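Long-range contacts in diketoreductase (Acinetobacter baylyi, PDB 4E12), which reduces dicarbonyl compounds with NADH and probably also interconverts (3S)-3-hydroxyacyl-CoA and 3-oxoacyl-CoA in fatty acid beta-oxidation: residues N6-T12 with F28-D34; L79-D85 with K106-P112. Residue numbers count along the deposited sequence, not the author numbering.

Interaction 1: N6-T12 with F28-D34; sequences NVTVLGT and FAVTAYD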
# COMPACT_ATOMS: atom_id res chain seq x y z
N ASN A 6 -16.20 -33.63 7.96
CA ASN A 6 -14.89 -34.27 8.08
C ASN A 6 -13.90 -33.55 7.19
O ASN A 6 -14.08 -33.45 5.98
CB ASN A 6 -14.95 -35.74 7.63
CG ASN A 6 -15.92 -36.56 8.47
OD1 ASN A 6 -16.18 -36.26 9.64
ND2 ASN A 6 -16.47 -37.62 7.87
N VAL A 7 -12.84 -33.06 7.80
CA VAL A 7 -11.87 -32.31 7.05
C VAL A 7 -10.54 -32.98 7.21
O VAL A 7 -10.12 -33.26 8.34
CB VAL A 7 -11.81 -30.84 7.53
CG1 VAL A 7 -10.76 -30.08 6.73
CG2 VAL A 7 -13.18 -30.19 7.38
N THR A 8 -9.89 -33.25 6.09
CA THR A 8 -8.52 -33.75 6.10
C THR A 8 -7.60 -32.69 5.54
O THR A 8 -7.86 -32.08 4.50
CB THR A 8 -8.35 -35.08 5.30
OG1 THR A 8 -9.20 -36.08 5.87
CG2 THR A 8 -6.91 -35.56 5.37
N VAL A 9 -6.51 -32.47 6.26
CA VAL A 9 -5.50 -31.52 5.84
C VAL A 9 -4.26 -32.32 5.46
O VAL A 9 -3.81 -33.16 6.24
CB VAL A 9 -5.18 -30.54 6.98
CG1 VAL A 9 -4.07 -29.61 6.55
CG2 VAL A 9 -6.42 -29.72 7.34
N LEU A 10 -3.74 -32.08 4.25
CA LEU A 10 -2.57 -32.79 3.75
C LEU A 10 -1.34 -31.94 3.99
O LEU A 10 -1.18 -30.87 3.40
CB LEU A 10 -2.71 -33.05 2.25
CG LEU A 10 -4.01 -33.66 1.77
CD1 LEU A 10 -3.85 -33.91 0.28
CD2 LEU A 10 -4.32 -34.95 2.52
N GLY A 11 -0.48 -32.41 4.87
CA GLY A 11 0.67 -31.61 5.24
C GLY A 11 0.50 -30.98 6.61
O GLY A 11 -0.57 -30.46 6.95
N THR A 12 1.55 -31.02 7.40
CA THR A 12 1.46 -30.59 8.78
C THR A 12 2.55 -29.60 9.12
O THR A 12 2.98 -29.52 10.27
CB THR A 12 1.54 -31.78 9.74
OG1 THR A 12 2.77 -32.50 9.54
CG2 THR A 12 0.35 -32.71 9.49
N PHE A 28 -15.01 -28.90 13.71
CA PHE A 28 -14.97 -29.92 12.66
C PHE A 28 -14.16 -31.11 13.09
O PHE A 28 -13.35 -31.02 14.03
CB PHE A 28 -14.43 -29.33 11.35
CG PHE A 28 -15.32 -28.28 10.74
CD1 PHE A 28 -15.35 -26.99 11.24
CD2 PHE A 28 -16.15 -28.60 9.67
CE1 PHE A 28 -16.18 -26.02 10.68
CE2 PHE A 28 -16.99 -27.63 9.10
CZ PHE A 28 -16.99 -26.34 9.61
N ALA A 29 -14.38 -32.25 12.44
CA ALA A 29 -13.62 -33.46 12.68
C ALA A 29 -12.43 -33.49 11.74
O ALA A 29 -12.58 -33.70 10.54
CB ALA A 29 -14.49 -34.69 12.45
N VAL A 30 -11.25 -33.28 12.31
CA VAL A 30 -10.05 -33.05 11.53
C VAL A 30 -9.13 -34.25 11.57
O VAL A 30 -8.87 -34.82 12.64
CB VAL A 30 -9.30 -31.81 12.04
CG1 VAL A 30 -7.94 -31.64 11.37
CG2 VAL A 30 -10.14 -30.57 11.80
N THR A 31 -8.66 -34.63 10.39
CA THR A 31 -7.57 -35.59 10.27
C THR A 31 -6.37 -34.86 9.68
O THR A 31 -6.49 -34.21 8.63
CB THR A 31 -7.94 -36.75 9.33
OG1 THR A 31 -9.10 -37.42 9.83
CG2 THR A 31 -6.79 -37.74 9.22
N ALA A 32 -5.22 -34.94 10.35
CA ALA A 32 -3.99 -34.35 9.82
C ALA A 32 -3.17 -35.45 9.18
O ALA A 32 -2.84 -36.45 9.83
CB ALA A 32 -3.20 -33.71 10.96
N TYR A 33 -2.83 -35.27 7.91
CA TYR A 33 -2.09 -36.29 7.18
C TYR A 33 -0.65 -35.85 6.90
O TYR A 33 -0.38 -34.68 6.57
CB TYR A 33 -2.79 -36.66 5.87
CG TYR A 33 -1.86 -37.42 4.97
CD1 TYR A 33 -1.70 -38.80 5.12
CD2 TYR A 33 -1.12 -36.77 3.98
CE1 TYR A 33 -0.83 -39.51 4.30
CE2 TYR A 33 -0.25 -37.47 3.16
CZ TYR A 33 -0.11 -38.83 3.33
OH TYR A 33 0.75 -39.52 2.51
N ASP A 34 0.28 -36.78 7.05
CA ASP A 34 1.65 -36.51 6.66
C ASP A 34 2.33 -37.85 6.40
O ASP A 34 1.72 -38.90 6.58
CB ASP A 34 2.37 -35.65 7.69
CG ASP A 34 3.44 -34.77 7.06
OD1 ASP A 34 4.07 -35.17 6.07
OD2 ASP A 34 3.64 -33.64 7.54
O HOH W 1 4.79 -31.40 6.47

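Interaction 2: L79-D85 with K106-P112; sequences LAQAVKD and KLGELAP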
# COMPACT_ATOMS: atom_id res chain seq x y z
N LEU A 79 -2.75 -42.25 3.32
CA LEU A 79 -3.61 -41.31 2.58
C LEU A 79 -5.03 -41.86 2.37
O LEU A 79 -6.02 -41.16 2.63
CB LEU A 79 -2.95 -40.91 1.25
CG LEU A 79 -3.63 -39.85 0.40
CD1 LEU A 79 -3.82 -38.57 1.20
CD2 LEU A 79 -2.78 -39.58 -0.84
N ALA A 80 -5.13 -43.11 1.92
CA ALA A 80 -6.43 -43.74 1.69
C ALA A 80 -7.30 -43.68 2.94
O ALA A 80 -8.48 -43.32 2.86
CB ALA A 80 -6.23 -45.19 1.25
N GLN A 81 -6.72 -44.04 4.09
CA GLN A 81 -7.43 -44.00 5.36
C GLN A 81 -7.70 -42.56 5.80
O GLN A 81 -8.75 -42.26 6.37
CB GLN A 81 -6.62 -44.72 6.44
CG GLN A 81 -6.45 -46.21 6.18
CD GLN A 81 -7.79 -46.93 6.13
OE1 GLN A 81 -8.68 -46.66 6.94
NE2 GLN A 81 -7.94 -47.85 5.17
N ALA A 82 -6.75 -41.67 5.52
CA ALA A 82 -6.87 -40.26 5.92
C ALA A 82 -8.06 -39.57 5.26
O ALA A 82 -8.65 -38.64 5.84
CB ALA A 82 -5.60 -39.51 5.60
N VAL A 83 -8.42 -39.98 4.06
CA VAL A 83 -9.47 -39.26 3.33
C VAL A 83 -10.72 -40.10 3.06
O VAL A 83 -11.55 -39.70 2.24
CB VAL A 83 -8.95 -38.75 1.98
CG1 VAL A 83 -7.74 -37.84 2.17
CG2 VAL A 83 -8.62 -39.92 1.06
N LYS A 84 -10.85 -41.24 3.72
CA LYS A 84 -11.90 -42.19 3.37
C LYS A 84 -13.31 -41.64 3.50
O LYS A 84 -14.20 -42.02 2.73
CB LYS A 84 -11.77 -43.49 4.17
CG LYS A 84 -11.93 -43.34 5.67
CD LYS A 84 -11.72 -44.69 6.37
CE LYS A 84 -11.82 -44.57 7.88
NZ LYS A 84 -11.54 -45.87 8.56
N ASP A 85 -13.54 -40.75 4.45
CA ASP A 85 -14.87 -40.19 4.65
C ASP A 85 -14.78 -38.66 4.69
O ASP A 85 -15.60 -38.00 5.32
CB ASP A 85 -15.47 -40.70 5.97
CG ASP A 85 -16.96 -40.40 6.09
OD1 ASP A 85 -17.63 -40.19 5.06
OD2 ASP A 85 -17.47 -40.37 7.23
N LYS A 106 -3.42 -39.49 -6.75
CA LYS A 106 -3.81 -40.48 -5.77
C LYS A 106 -5.09 -40.04 -5.09
O LYS A 106 -6.05 -40.81 -4.99
CB LYS A 106 -2.70 -40.62 -4.73
CG LYS A 106 -1.38 -41.01 -5.32
CD LYS A 106 -0.28 -40.90 -4.29
CE LYS A 106 1.07 -41.18 -4.91
NZ LYS A 106 2.15 -41.01 -3.91
N LEU A 107 -5.09 -38.79 -4.62
CA LEU A 107 -6.20 -38.26 -3.85
C LEU A 107 -7.49 -38.41 -4.65
O LEU A 107 -8.52 -38.83 -4.12
CB LEU A 107 -5.95 -36.77 -3.52
CG LEU A 107 -6.87 -36.07 -2.53
CD1 LEU A 107 -6.72 -36.68 -1.13
CD2 LEU A 107 -6.55 -34.58 -2.49
N GLY A 108 -7.43 -38.07 -5.94
CA GLY A 108 -8.61 -38.19 -6.77
C GLY A 108 -9.15 -39.61 -6.81
O GLY A 108 -10.36 -39.82 -6.96
N GLU A 109 -8.25 -40.58 -6.68
CA GLU A 109 -8.61 -42.00 -6.69
C GLU A 109 -9.12 -42.44 -5.32
O GLU A 109 -10.13 -43.15 -5.22
CB GLU A 109 -7.40 -42.86 -7.06
CG GLU A 109 -6.81 -42.56 -8.44
CD GLU A 109 -5.57 -43.39 -8.74
OE1 GLU A 109 -5.04 -44.05 -7.81
OE2 GLU A 109 -5.12 -43.37 -9.90
N LEU A 110 -8.42 -42.01 -4.28
CA LEU A 110 -8.68 -42.49 -2.93
C LEU A 110 -9.88 -41.84 -2.24
O LEU A 110 -10.50 -42.43 -1.36
CB LEU A 110 -7.42 -42.30 -2.08
CG LEU A 110 -6.17 -42.96 -2.65
CD1 LEU A 110 -4.97 -42.69 -1.76
CD2 LEU A 110 -6.40 -44.46 -2.80
N ALA A 111 -10.22 -40.62 -2.62
CA ALA A 111 -11.27 -39.91 -1.91
C ALA A 111 -12.66 -40.24 -2.43
O ALA A 111 -12.86 -40.42 -3.64
CB ALA A 111 -11.03 -38.41 -1.96
N PRO A 112 -13.65 -40.34 -1.52
CA PRO A 112 -15.00 -40.61 -2.00
C PRO A 112 -15.47 -39.50 -2.94
O PRO A 112 -14.95 -38.38 -2.89
CB PRO A 112 -15.82 -40.67 -0.71
CG PRO A 112 -15.05 -39.85 0.27
CD PRO A 112 -13.61 -40.06 -0.07

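Interaction 1: N6-T12 with F28-D34
Five main-chain hydrogen bonds join strands 6-10 and 29-33 in parallel register. A29 O accepts from V7 N (2.8 Å), V7 O from T31 N (2.9 Å), T31 O from V9 N (2.9 Å) and V9 O from Y33 N (2.9 Å); G11 N then reaches Y33 O (2.8 Å) just past the strand end. Apolar contacts flank the paired strands on both faces: V7 CG2 lies 4.1 Å from F28 CD2, while L10 CD2 meets Y33 CD2 at 4.0 Å on the face that also carries T8 and T31. V9 and A32 point to the other face, V9 against helix 14-25 and A32 against helix 37-57. Beyond the strands, T12 OG1 donates a very short 2.5 Å bond to D34 OD2, which also accepts a hydrogen bond from a water. At G11 (phi 104°, psi 137°) a CB would jam against L10 O, hence glycine. Strand, helix 14-25 and strand form the opening beta-alpha-beta unit of a Rossmann fold, whose carboxyl ends carry T12 and D34, both NAD(+)-binding residues.

Interaction 2: L79-D85 with K106-P112
This is an apolar contact between the short helix 79-82 and the C-terminal end of helix 97-110, on one face of the Rossmann sheet; no hydrogen bond crosses it. L110 fits against the short helix, its CD1 3.8 Å from L79 CG and 4.1 Å from A80 CB. L107, one turn earlier, sends CD1 to within 3.6 Å of V83 CG1 and 4.2 Å of L79 CD1, so L79 and V83, one turn apart, both meet the same leucine. L79 CD2 also rests on the aliphatic base of K106, 4.0 Å from its CB, while the rest of that lysine leads away. Where the two helices end, V83 and A111 leave helical geometry and the chains stay together: V83 CG2 is 4.1 Å from A111 CB, and P112 lays its ring against the backbone, with CD 3.1 Å from V83 O and CG 3.4 Å from K84 O. D85, at the margin, forms a salt bridge with K114. Beneath the pair lies the sheet: L79 and L107 touch L10 of strand 6-10, V83 and L107 touch V89 of strand 88-91, and L107 and A111 reach F117 of strand 116-119.

In the fold
Interaction 1 closes before interaction 2 opens along the chain, and their centres lie about 12 Å apart within the NAD-binding domain. The first pairs two neighbouring strands in the parallel part of the sheet; the second joins two helices covering one face of it, the face that bears N6, T8, L10 and Y33. They meet directly: T8 OG1 is 2.6 Å from A82 O and N6 ND2 2.7 Å from D85 O, both probable hydrogen bonds, while L10 CD2 packs 3.9 Å from L79 CD1. Helices 14-25 and 37-57 cover the opposite face, so together the two contacts sample the layered alpha-beta-alpha build of the domain, with the NAD(+)-binding residues T12 and D34 in interaction 1.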